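Local coordinates for piwi domain-containing protein (Vanderwaltozyma polyspora, PDB 5THE), which forms the C-terminal lobe of a budding yeast Argonaute, includes its Piwi domain, and probably binds RNA, at residues A[4-9]-A[454-459]; A[74-79]-A[116-121]; A[399-404]-A[412-417]. All coordinates share one frame; numbering follows the deposited sequence.

Interaction 1. Residues A[4-9]-A[454-459]; sequences KVENRH and YWCLYD
Glu6 meets segment 454-459, the end of strand 452-459, through one straight backbone bond, its N donating to Leu457 O at 2.8 Å (170° at the hydrogen), with the donor lying above the plane of that carbonyl. Next to this bond, Val5 CA also approaches Leu457 O. Water 1 makes a second backbone link, donating to both Glu6 O and Cys456 O.

The side chain of Glu6 carries most of the rest. Its CG is anti to the backbone N, and the bend at chi2 (71°) places CD near Asp459 N. The carboxylate is shared between two partners. OE1 accepts a weak bond from Asp459 N at 3.1 Å. OE2 accepts from His9 NE2 at 2.7 Å, on its anti side, and lies close to the plane of the imidazole.

The edge of the same ring faces Asp459. His9 CE1 is 3.1 Å from Asp459 OD1, and the ring and this carboxylate are nearly coplanar. Asp459 is itself fixed by Thr384, Asn461 N and Ser463 N. His9 ND1 bonds to Ser463 O. With two acceptor oxygens at its nitrogens and a second carboxylate at CE1, His9 may well carry a positive charge. That charge would ease the repulsion between Glu6 OE2 and Asp459 OD1, which are 4.9 Å apart.

At the other end, Lys4 O lies at the edge of the Tyr458 ring, 3.4 Å from Tyr458 CD1. Val5 CG1 makes a looser apolar contact with Leu457 CD2.

Leu457 and Tyr458 both face Cys385 across the sheet, which is a classic beta bulge. The loop before strand 16-22 lies against the bulged end of strand 452-459, which pairs with strands 383-389 and 435-440 in the RNase H-like Piwi domain.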
loop_
_atom_site.group_PDB
_atom_site.type_symbol
_atom_site.label_atom_id
_atom_site.label_comp_id
_atom_site.label_asym_id
_atom_site.label_seq_id
_atom_site.Cartn_x
_atom_site.Cartn_y
_atom_site.Cartn_z
ATOM N N LYS A 4 -6.401 5.747 27.095
ATOM C CA LYS A 4 -7.387 6.773 26.798
ATOM C C LYS A 4 -7.033 7.423 25.468
ATOM O O LYS A 4 -5.860 7.489 25.094
ATOM C CB LYS A 4 -7.430 7.825 27.909
ATOM C CG LYS A 4 -7.637 7.222 29.283
ATOM C CD LYS A 4 -8.892 6.360 29.320
ATOM C CE LYS A 4 -9.041 5.624 30.643
ATOM N NZ LYS A 4 -10.263 4.770 30.643
ATOM N N VAL A 5 -8.057 7.896 24.752
ATOM C CA VAL A 5 -7.808 8.600 23.499
ATOM C C VAL A 5 -6.995 9.855 23.781
ATOM O O VAL A 5 -7.310 10.633 24.689
ATOM C CB VAL A 5 -9.127 8.926 22.784
ATOM C CG1 VAL A 5 -8.858 9.740 21.525
ATOM C CG2 VAL A 5 -9.860 7.650 22.443
ATOM N N GLU A 6 -5.923 10.031 23.012
ATOM C CA GLU A 6 -5.030 11.176 23.142
ATOM C C GLU A 6 -5.792 12.486 22.976
ATOM O O GLU A 6 -6.664 12.611 22.111
ATOM C CB GLU A 6 -3.931 11.074 22.069
ATOM C CG GLU A 6 -2.669 11.872 22.326
ATOM C CD GLU A 6 -1.831 11.283 23.459
ATOM O OE1 GLU A 6 -1.931 10.055 23.732
ATOM O OE2 GLU A 6 -1.081 12.056 24.085
ATOM N N ASN A 7 -5.457 13.473 23.798
ATOM C CA ASN A 7 -5.914 14.832 23.553
ATOM C C ASN A 7 -4.858 15.587 22.763
ATOM O O ASN A 7 -3.695 15.177 22.702
ATOM C CB ASN A 7 -6.208 15.553 24.868
ATOM C CG ASN A 7 -7.389 14.941 25.608
ATOM O OD1 ASN A 7 -8.482 14.826 25.063
ATOM N ND2 ASN A 7 -7.167 14.543 26.840
ATOM N N ARG A 8 -5.278 16.700 22.149
ATOM C CA ARG A 8 -4.383 17.496 21.319
ATOM C C ARG A 8 -3.196 18.010 22.126
ATOM O O ARG A 8 -3.364 18.526 23.232
ATOM C CB ARG A 8 -5.145 18.671 20.716
ATOM C CG ARG A 8 -4.268 19.683 20.017
ATOM C CD ARG A 8 -5.110 20.786 19.291
ATOM N NE ARG A 8 -6.037 20.232 18.295
ATOM C CZ ARG A 8 -5.655 19.767 17.105
ATOM N NH1 ARG A 8 -4.369 19.801 16.771
ATOM N NH2 ARG A 8 -6.554 19.282 16.246
ATOM N N HIS A 9 -1.989 17.871 21.573
ATOM C CA HIS A 9 -0.801 18.415 22.237
ATOM C C HIS A 9 -0.593 19.891 21.899
ATOM O O HIS A 9 -0.368 20.725 22.781
ATOM C CB HIS A 9 0.463 17.641 21.829
ATOM C CG HIS A 9 0.378 16.162 22.020
ATOM N ND1 HIS A 9 1.344 15.301 21.544
ATOM C CD2 HIS A 9 -0.543 15.386 22.642
ATOM C CE1 HIS A 9 1.021 14.060 21.860
ATOM N NE2 HIS A 9 -0.119 14.083 22.526
ATOM N N TYR A 454 -6.872 12.863 9.616
ATOM C CA TYR A 454 -6.023 12.085 10.498
ATOM C C TYR A 454 -6.375 12.379 11.945
ATOM O O TYR A 454 -6.657 13.527 12.303
ATOM C CB TYR A 454 -4.544 12.421 10.315
ATOM C CG TYR A 454 -3.938 12.172 8.967
ATOM C CD1 TYR A 454 -4.027 13.123 7.952
ATOM C CD2 TYR A 454 -3.216 11.009 8.721
ATOM C CE1 TYR A 454 -3.434 12.901 6.718
ATOM C CE2 TYR A 454 -2.625 10.776 7.495
ATOM C CZ TYR A 454 -2.725 11.727 6.497
ATOM O OH TYR A 454 -2.122 11.495 5.267
ATOM N N TRP A 455 -6.290 11.355 12.784
ATOM C CA TRP A 455 -6.368 11.537 14.224
ATOM C C TRP A 455 -5.205 10.809 14.878
ATOM O O TRP A 455 -5.007 9.620 14.635
ATOM C CB TRP A 455 -7.690 11.007 14.779
ATOM C CG TRP A 455 -8.920 11.544 14.090
ATOM C CD1 TRP A 455 -9.338 11.287 12.799
ATOM C CD2 TRP A 455 -9.910 12.386 14.666
ATOM N NE1 TRP A 455 -10.525 11.938 12.543
ATOM C CE2 TRP A 455 -10.901 12.615 13.676
ATOM C CE3 TRP A 455 -10.064 12.971 15.926
ATOM C CZ2 TRP A 455 -12.018 13.411 13.908
ATOM C CZ3 TRP A 455 -11.183 13.765 16.155
ATOM C CH2 TRP A 455 -12.145 13.977 15.149
ATOM N N CYS A 456 -4.444 11.510 15.709
ATOM C CA CYS A 456 -3.564 10.813 16.635
ATOM C C CYS A 456 -4.419 10.359 17.816
ATOM O O CYS A 456 -4.893 11.188 18.600
ATOM C CB CYS A 456 -2.415 11.700 17.095
ATOM S SG CYS A 456 -1.322 10.814 18.262
ATOM N N LEU A 457 -4.638 9.049 17.928
ATOM C CA LEU A 457 -5.467 8.486 18.986
ATOM C C LEU A 457 -4.661 8.092 20.215
ATOM O O LEU A 457 -5.230 7.962 21.308
ATOM C CB LEU A 457 -6.210 7.252 18.466
ATOM C CG LEU A 457 -7.124 7.401 17.240
ATOM C CD1 LEU A 457 -7.852 6.088 16.944
ATOM C CD2 LEU A 457 -8.120 8.514 17.457
ATOM N N TYR A 458 -3.353 7.895 20.066
ATOM C CA TYR A 458 -2.530 7.418 21.167
ATOM C C TYR A 458 -1.085 7.716 20.831
ATOM O O TYR A 458 -0.666 7.532 19.693
ATOM C CB TYR A 458 -2.698 5.917 21.400
ATOM C CG TYR A 458 -2.312 5.474 22.794
ATOM C CD1 TYR A 458 -3.067 5.872 23.888
ATOM C CD2 TYR A 458 -1.208 4.638 23.022
ATOM C CE1 TYR A 458 -2.743 5.460 25.181
ATOM C CE2 TYR A 458 -0.874 4.215 24.323
ATOM C CZ TYR A 458 -1.654 4.638 25.394
ATOM O OH TYR A 458 -1.377 4.258 26.692
ATOM N N ASP A 459 -0.319 8.172 21.811
ATOM C CA ASP A 459 1.046 8.562 21.498
ATOM C C ASP A 459 1.885 8.442 22.767
ATOM O O ASP A 459 1.748 9.257 23.681
ATOM C CB ASP A 459 1.089 9.977 20.918
ATOM C CG ASP A 459 2.469 10.474 20.730
ATOM O OD1 ASP A 459 2.734 11.642 21.056
ATOM O OD2 ASP A 459 3.297 9.682 20.259
HETATM O O HOH W 1 -7.066 12.475 19.536
#

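Interaction 2. Residues A[74-79]-A[116-121]; sequences AKQVNL and DFNVSG
Gln76 and Asp116 meet just before strands 77-85 and 117-118 begin to run in parallel. The Gln76 side chain runs out extended, across Asp116 and toward Asn118. Its CB is 3.4 Å from Asp116 OD2. CG touches the same oxygen and also nears Asp116 O. CD passes Asn118 CB, and OE1 comes to 3.2 Å from that carbon. At the tip, NE2 donates to Asp116 OD1 at 3.2 Å. The bond is straight (170°) and lies in the Gln76 amide plane, but it reaches OD1 from above the carboxylate plane. Lys111 forms a salt bridge to the same oxygen.

Backbone bonds Val77 N to Asp116 O, Asn118 N to Val77 O and Leu79 N to Asn118 O then join the strands. Strand 77-85, helix 95-111 and strand 117-118 form a beta-alpha-beta unit, consistent with the Rossmann-like MID domain of Argonautes.

Val77 and Phe117 share a face of the sheet, where Val77 CG1 touches Phe117 CE1. Leu79 CD2 makes a CH-pi contact over the Phe117 ring, offset toward its rim, and packs on Val119 CG1. Leu79 and Phe117 both reach Phe106 of the helix.

Asn118 OD1 accepts from Ser120 N (3.0 Å), closing an Asx turn, and from Ser120 OG (2.7 Å). An alanine at Asn118 would probably leave both Ser120 donors without this acceptor and let the turn relax. Asn118 ND2 lies 3.0 Å from Asn78 OD1.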
loop_
_atom_site.group_PDB
_atom_site.type_symbol
_atom_site.label_atom_id
_atom_site.label_comp_id
_atom_site.label_asym_id
_atom_site.label_seq_id
_atom_site.Cartn_x
_atom_site.Cartn_y
_atom_site.Cartn_z
ATOM N N ALA A 74 19.613 -8.856 -8.782
ATOM C CA ALA A 74 20.998 -8.888 -9.239
ATOM C C ALA A 74 21.168 -9.812 -10.437
ATOM O O ALA A 74 22.044 -9.586 -11.275
ATOM C CB ALA A 74 21.910 -9.313 -8.094
ATOM N N LYS A 75 20.318 -10.825 -10.554
ATOM C CA LYS A 75 20.353 -11.792 -11.640
ATOM C C LYS A 75 19.154 -11.589 -12.561
ATOM O O LYS A 75 18.078 -11.170 -12.120
ATOM C CB LYS A 75 20.317 -13.212 -11.073
ATOM C CG LYS A 75 21.427 -13.496 -10.096
ATOM C CD LYS A 75 22.621 -14.066 -10.862
ATOM C CE LYS A 75 22.402 -15.506 -11.348
ATOM N NZ LYS A 75 22.975 -15.747 -12.727
ATOM N N GLN A 76 19.334 -11.941 -13.833
ATOM C CA GLN A 76 18.221 -11.951 -14.768
ATOM C C GLN A 76 17.116 -12.875 -14.273
ATOM O O GLN A 76 17.380 -13.970 -13.766
ATOM C CB GLN A 76 18.692 -12.405 -16.144
ATOM C CG GLN A 76 17.684 -12.094 -17.226
ATOM C CD GLN A 76 18.132 -12.588 -18.568
ATOM O OE1 GLN A 76 18.360 -13.783 -18.752
ATOM N NE2 GLN A 76 18.277 -11.673 -19.519
ATOM N N VAL A 77 15.872 -12.411 -14.391
ATOM C CA VAL A 77 14.694 -13.163 -13.968
ATOM C C VAL A 77 13.979 -13.673 -15.209
ATOM O O VAL A 77 13.858 -12.951 -16.206
ATOM C CB VAL A 77 13.754 -12.281 -13.118
ATOM C CG1 VAL A 77 12.524 -13.050 -12.686
ATOM C CG2 VAL A 77 14.497 -11.705 -11.905
ATOM N N ASN A 78 13.497 -14.911 -15.156
ATOM C CA ASN A 78 12.685 -15.434 -16.249
ATOM C C ASN A 78 11.257 -14.926 -16.112
ATOM O O ASN A 78 10.676 -14.964 -15.022
ATOM C CB ASN A 78 12.690 -16.962 -16.258
ATOM C CG ASN A 78 14.078 -17.532 -16.463
ATOM O OD1 ASN A 78 14.722 -17.258 -17.465
ATOM N ND2 ASN A 78 14.545 -18.318 -15.507
ATOM N N LEU A 79 10.688 -14.476 -17.220
ATOM C CA LEU A 79 9.337 -13.919 -17.251
ATOM C C LEU A 79 8.508 -14.783 -18.193
ATOM O O LEU A 79 8.757 -14.794 -19.401
ATOM C CB LEU A 79 9.349 -12.459 -17.709
ATOM C CG LEU A 79 7.990 -11.747 -17.727
ATOM C CD1 LEU A 79 7.425 -11.676 -16.326
ATOM C CD2 LEU A 79 8.095 -10.352 -18.315
ATOM N N ASP A 116 15.938 -6.766 -15.370
ATOM C CA ASP A 116 16.405 -7.582 -16.483
ATOM C C ASP A 116 15.582 -8.868 -16.496
ATOM O O ASP A 116 15.747 -9.728 -15.620
ATOM C CB ASP A 116 17.907 -7.850 -16.339
ATOM C CG ASP A 116 18.481 -8.657 -17.488
ATOM O OD1 ASP A 116 17.892 -8.652 -18.593
ATOM O OD2 ASP A 116 19.543 -9.290 -17.276
ATOM N N PHE A 117 14.674 -8.975 -17.459
ATOM C CA PHE A 117 13.856 -10.164 -17.644
ATOM C C PHE A 117 14.327 -10.946 -18.857
ATOM O O PHE A 117 14.757 -10.372 -19.861
ATOM C CB PHE A 117 12.376 -9.822 -17.846
ATOM C CG PHE A 117 11.637 -9.531 -16.577
ATOM C CD1 PHE A 117 11.522 -10.497 -15.592
ATOM C CD2 PHE A 117 11.040 -8.305 -16.377
ATOM C CE1 PHE A 117 10.835 -10.232 -14.428
ATOM C CE2 PHE A 117 10.350 -8.034 -15.210
ATOM C CZ PHE A 117 10.253 -8.992 -14.234
ATOM N N ASN A 118 14.218 -12.266 -18.754
ATOM C CA ASN A 118 14.378 -13.179 -19.876
ATOM C C ASN A 118 12.968 -13.611 -20.273
ATOM O O ASN A 118 12.267 -14.237 -19.474
ATOM C CB ASN A 118 15.258 -14.362 -19.454
ATOM C CG ASN A 118 15.324 -15.480 -20.494
ATOM O OD1 ASN A 118 14.816 -15.369 -21.610
ATOM N ND2 ASN A 118 15.966 -16.573 -20.112
ATOM N N VAL A 119 12.540 -13.247 -21.483
ATOM C CA VAL A 119 11.176 -13.542 -21.930
ATOM C C VAL A 119 11.209 -14.548 -23.073
ATOM O O VAL A 119 10.324 -14.549 -23.937
ATOM C CB VAL A 119 10.423 -12.273 -22.373
ATOM C CG1 VAL A 119 10.239 -11.314 -21.210
ATOM C CG2 VAL A 119 11.162 -11.588 -23.514
ATOM N N SER A 120 12.232 -15.402 -23.092
ATOM C CA SER A 120 12.389 -16.343 -24.194
ATOM C C SER A 120 11.417 -17.515 -24.095
ATOM O O SER A 120 11.041 -18.087 -25.123
ATOM C CB SER A 120 13.835 -16.843 -24.251
ATOM O OG SER A 120 14.191 -17.511 -23.056
ATOM N N GLY A 121 10.987 -17.882 -22.888
ATOM C CA GLY A 121 9.970 -18.907 -22.758
ATOM C C GLY A 121 8.724 -18.559 -23.553
ATOM O O GLY A 121 8.191 -17.453 -23.415
HETATM O O HOH W 2 6.630 -15.881 -21.837
#

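Interaction 3. Residues A[399-404]-A[412-417]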
loop_
_atom_site.group_PDB
_atom_site.type_symbol
_atom_site.label_atom_id
_atom_site.label_comp_id
_atom_site.label_asym_id
_atom_site.label_seq_id
_atom_site.Cartn_x
_atom_site.Cartn_y
_atom_site.Cartn_z
ATOM N N ILE A 399 -7.803 29.839 -2.818
ATOM C CA ILE A 399 -8.224 31.223 -2.924
ATOM C C ILE A 399 -7.243 32.060 -3.739
ATOM O O ILE A 399 -7.655 33.030 -4.382
ATOM C CB ILE A 399 -8.402 31.810 -1.508
ATOM C CG1 ILE A 399 -9.590 31.175 -0.805
ATOM C CG2 ILE A 399 -8.585 33.316 -1.534
ATOM C CD1 ILE A 399 -9.712 31.677 0.630
ATOM N N GLN A 400 -5.965 31.718 -3.729
ATOM C CA GLN A 400 -4.929 32.514 -4.369
ATOM C C GLN A 400 -4.141 31.608 -5.287
ATOM O O GLN A 400 -4.156 30.383 -5.142
ATOM C CB GLN A 400 -3.977 33.129 -3.348
ATOM C CG GLN A 400 -4.682 33.837 -2.249
ATOM C CD GLN A 400 -3.787 34.147 -1.088
ATOM O OE1 GLN A 400 -4.273 34.300 0.028
ATOM N NE2 GLN A 400 -2.467 34.259 -1.336
ATOM N N GLU A 401 -3.441 32.224 -6.229
ATOM C CA GLU A 401 -2.510 31.461 -7.044
ATOM C C GLU A 401 -1.149 31.347 -6.372
ATOM O O GLU A 401 -0.568 30.256 -6.354
ATOM C CB GLU A 401 -2.386 32.089 -8.433
ATOM C CG GLU A 401 -3.636 31.885 -9.294
ATOM C CD GLU A 401 -3.500 32.463 -10.697
ATOM O OE1 GLU A 401 -2.575 33.270 -10.921
ATOM O OE2 GLU A 401 -4.322 32.115 -11.574
ATOM N N ASN A 402 -0.666 32.441 -5.775
ATOM C CA ASN A 402 0.601 32.505 -5.063
ATOM C C ASN A 402 0.376 32.978 -3.639
ATOM O O ASN A 402 -0.608 33.655 -3.335
ATOM C CB ASN A 402 1.619 33.473 -5.720
ATOM C CG ASN A 402 2.028 33.041 -7.114
ATOM O OD1 ASN A 402 2.677 32.010 -7.294
ATOM N ND2 ASN A 402 1.636 33.828 -8.116
ATOM N N ALA A 403 1.307 32.596 -2.766
ATOM C CA ALA A 403 1.441 33.186 -1.445
ATOM C C ALA A 403 2.928 33.215 -1.127
ATOM O O ALA A 403 3.735 32.584 -1.815
ATOM C CB ALA A 403 0.659 32.401 -0.388
ATOM N N LYS A 404 3.291 33.945 -0.071
ATOM C CA LYS A 404 4.689 33.990 0.349
ATOM C C LYS A 404 5.032 32.753 1.160
ATOM O O LYS A 404 4.352 32.441 2.147
ATOM C CB LYS A 404 4.993 35.250 1.159
ATOM C CG LYS A 404 4.974 36.505 0.297
ATOM C CD LYS A 404 5.511 37.730 1.035
ATOM C CE LYS A 404 5.737 38.871 0.057
ATOM N NZ LYS A 404 6.627 38.457 -1.072
ATOM N N ALA A 412 3.637 29.254 -5.965
ATOM C CA ALA A 412 2.356 28.588 -6.226
ATOM C C ALA A 412 1.823 27.900 -4.977
ATOM O O ALA A 412 2.539 27.148 -4.307
ATOM C CB ALA A 412 2.484 27.557 -7.345
ATOM N N VAL A 413 0.563 28.169 -4.653
ATOM C CA VAL A 413 -0.127 27.498 -3.566
ATOM C C VAL A 413 -1.349 26.736 -4.057
ATOM O O VAL A 413 -2.166 26.289 -3.250
ATOM C CB VAL A 413 -0.510 28.496 -2.451
ATOM C CG1 VAL A 413 0.747 29.065 -1.819
ATOM C CG2 VAL A 413 -1.416 29.642 -3.006
ATOM N N GLN A 414 -1.500 26.573 -5.361
ATOM C CA GLN A 414 -2.520 25.675 -5.885
ATOM C C GLN A 414 -1.968 24.969 -7.111
ATOM O O GLN A 414 -1.023 25.443 -7.745
ATOM C CB GLN A 414 -3.813 26.414 -6.240
ATOM C CG GLN A 414 -3.627 27.581 -7.186
ATOM C CD GLN A 414 -4.957 28.090 -7.725
ATOM O OE1 GLN A 414 -5.536 27.482 -8.621
ATOM N NE2 GLN A 414 -5.455 29.191 -7.164
ATOM N N SER A 415 -2.578 23.826 -7.441
ATOM C CA SER A 415 -2.163 23.021 -8.584
ATOM C C SER A 415 -3.367 22.282 -9.144
ATOM O O SER A 415 -4.141 21.675 -8.387
ATOM C CB SER A 415 -1.076 22.016 -8.194
ATOM O OG SER A 415 -0.629 21.311 -9.338
ATOM N N MET A 416 -3.509 22.321 -10.470
ATOM C CA MET A 416 -4.606 21.629 -11.142
ATOM C C MET A 416 -5.959 22.024 -10.560
ATOM O O MET A 416 -6.834 21.188 -10.347
ATOM C CB MET A 416 -4.406 20.115 -11.082
ATOM C CG MET A 416 -3.116 19.674 -11.736
ATOM S SD MET A 416 -2.733 17.972 -11.320
ATOM C CE MET A 416 -3.843 17.092 -12.384
ATOM N N GLY A 417 -6.121 23.311 -10.279
ATOM C CA GLY A 417 -7.377 23.818 -9.777
ATOM C C GLY A 417 -7.677 23.447 -8.349
ATOM O O GLY A 417 -8.785 23.707 -7.876
#
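Gln414 CG stands between the backbone N and the carbonyl carbon (chi1 54°), close to Gln400 O, and CD continues anti to CA. Val413 CG2 takes the same crowded position on its own residue, with CG1 beside the backbone N.

From there Gln414 NE2 donates to Gln400 O at 2.7 Å. The bond is almost linear (176°) and lies in the plane of the Gln414 amide. At the acceptor the donor stands well above the carbonyl plane. The amide also passes the Glu401 side chain, with NE2 3.9 Å from Glu401 CG and the two flat end groups nearly perpendicular.

Glu401 O is gripped by the backbone opposite. It accepts from Val413 N at 2.9 Å, and Ala412 CA makes a C-H contact with it at 3.4 Å. Val413 CG2 packs beside the same carbonyl, 3.5 Å from Glu401 O. Val413 CG1 meets Ala403 CB at 3.6 Å. The valine also rests on Thr16, Val18 and Ile31, so the hairpin is seated on strands 16-22 and 25-31.

Within segment 399-404, Gln400 NE2 donates to Asn402 O at 2.8 Å. Asn402 OD1 lies near Ala412 N without bonding to it. That oxygen accepts from Tyr51 N instead, and the Ala412 backbone bonds with Lys49.

Asn402 and Ala412 form an antiparallel non-hydrogen-bonded pair whose side chains diverge. They belong to a beta hairpin of strands 402-404 and 410-415, which strand 418-419 extends to a small three-stranded antiparallel sheet in the Piwi domain.

No two of the three contacts touch. Interaction 1 joins residues far apart in the chain, and both other contacts fall within the span between its segments. Interactions 1 and 2 lie on opposite sides of the chain's centre, with their nearest atoms about 31 Å apart. Interactions 1 and 3 are closer, with nearest atoms about 17 Å apart. Interactions 2 and 3 follow one another along the chain and stay about 29 Å apart at their nearest atoms. None touches the bound nucleic acid. The nearest atom of interaction 3 is about 7 Å from the bound nucleic acid. For interaction 1 the nearest atom is about 10 Å from the nucleic acid, and for interaction 2 about 11 Å.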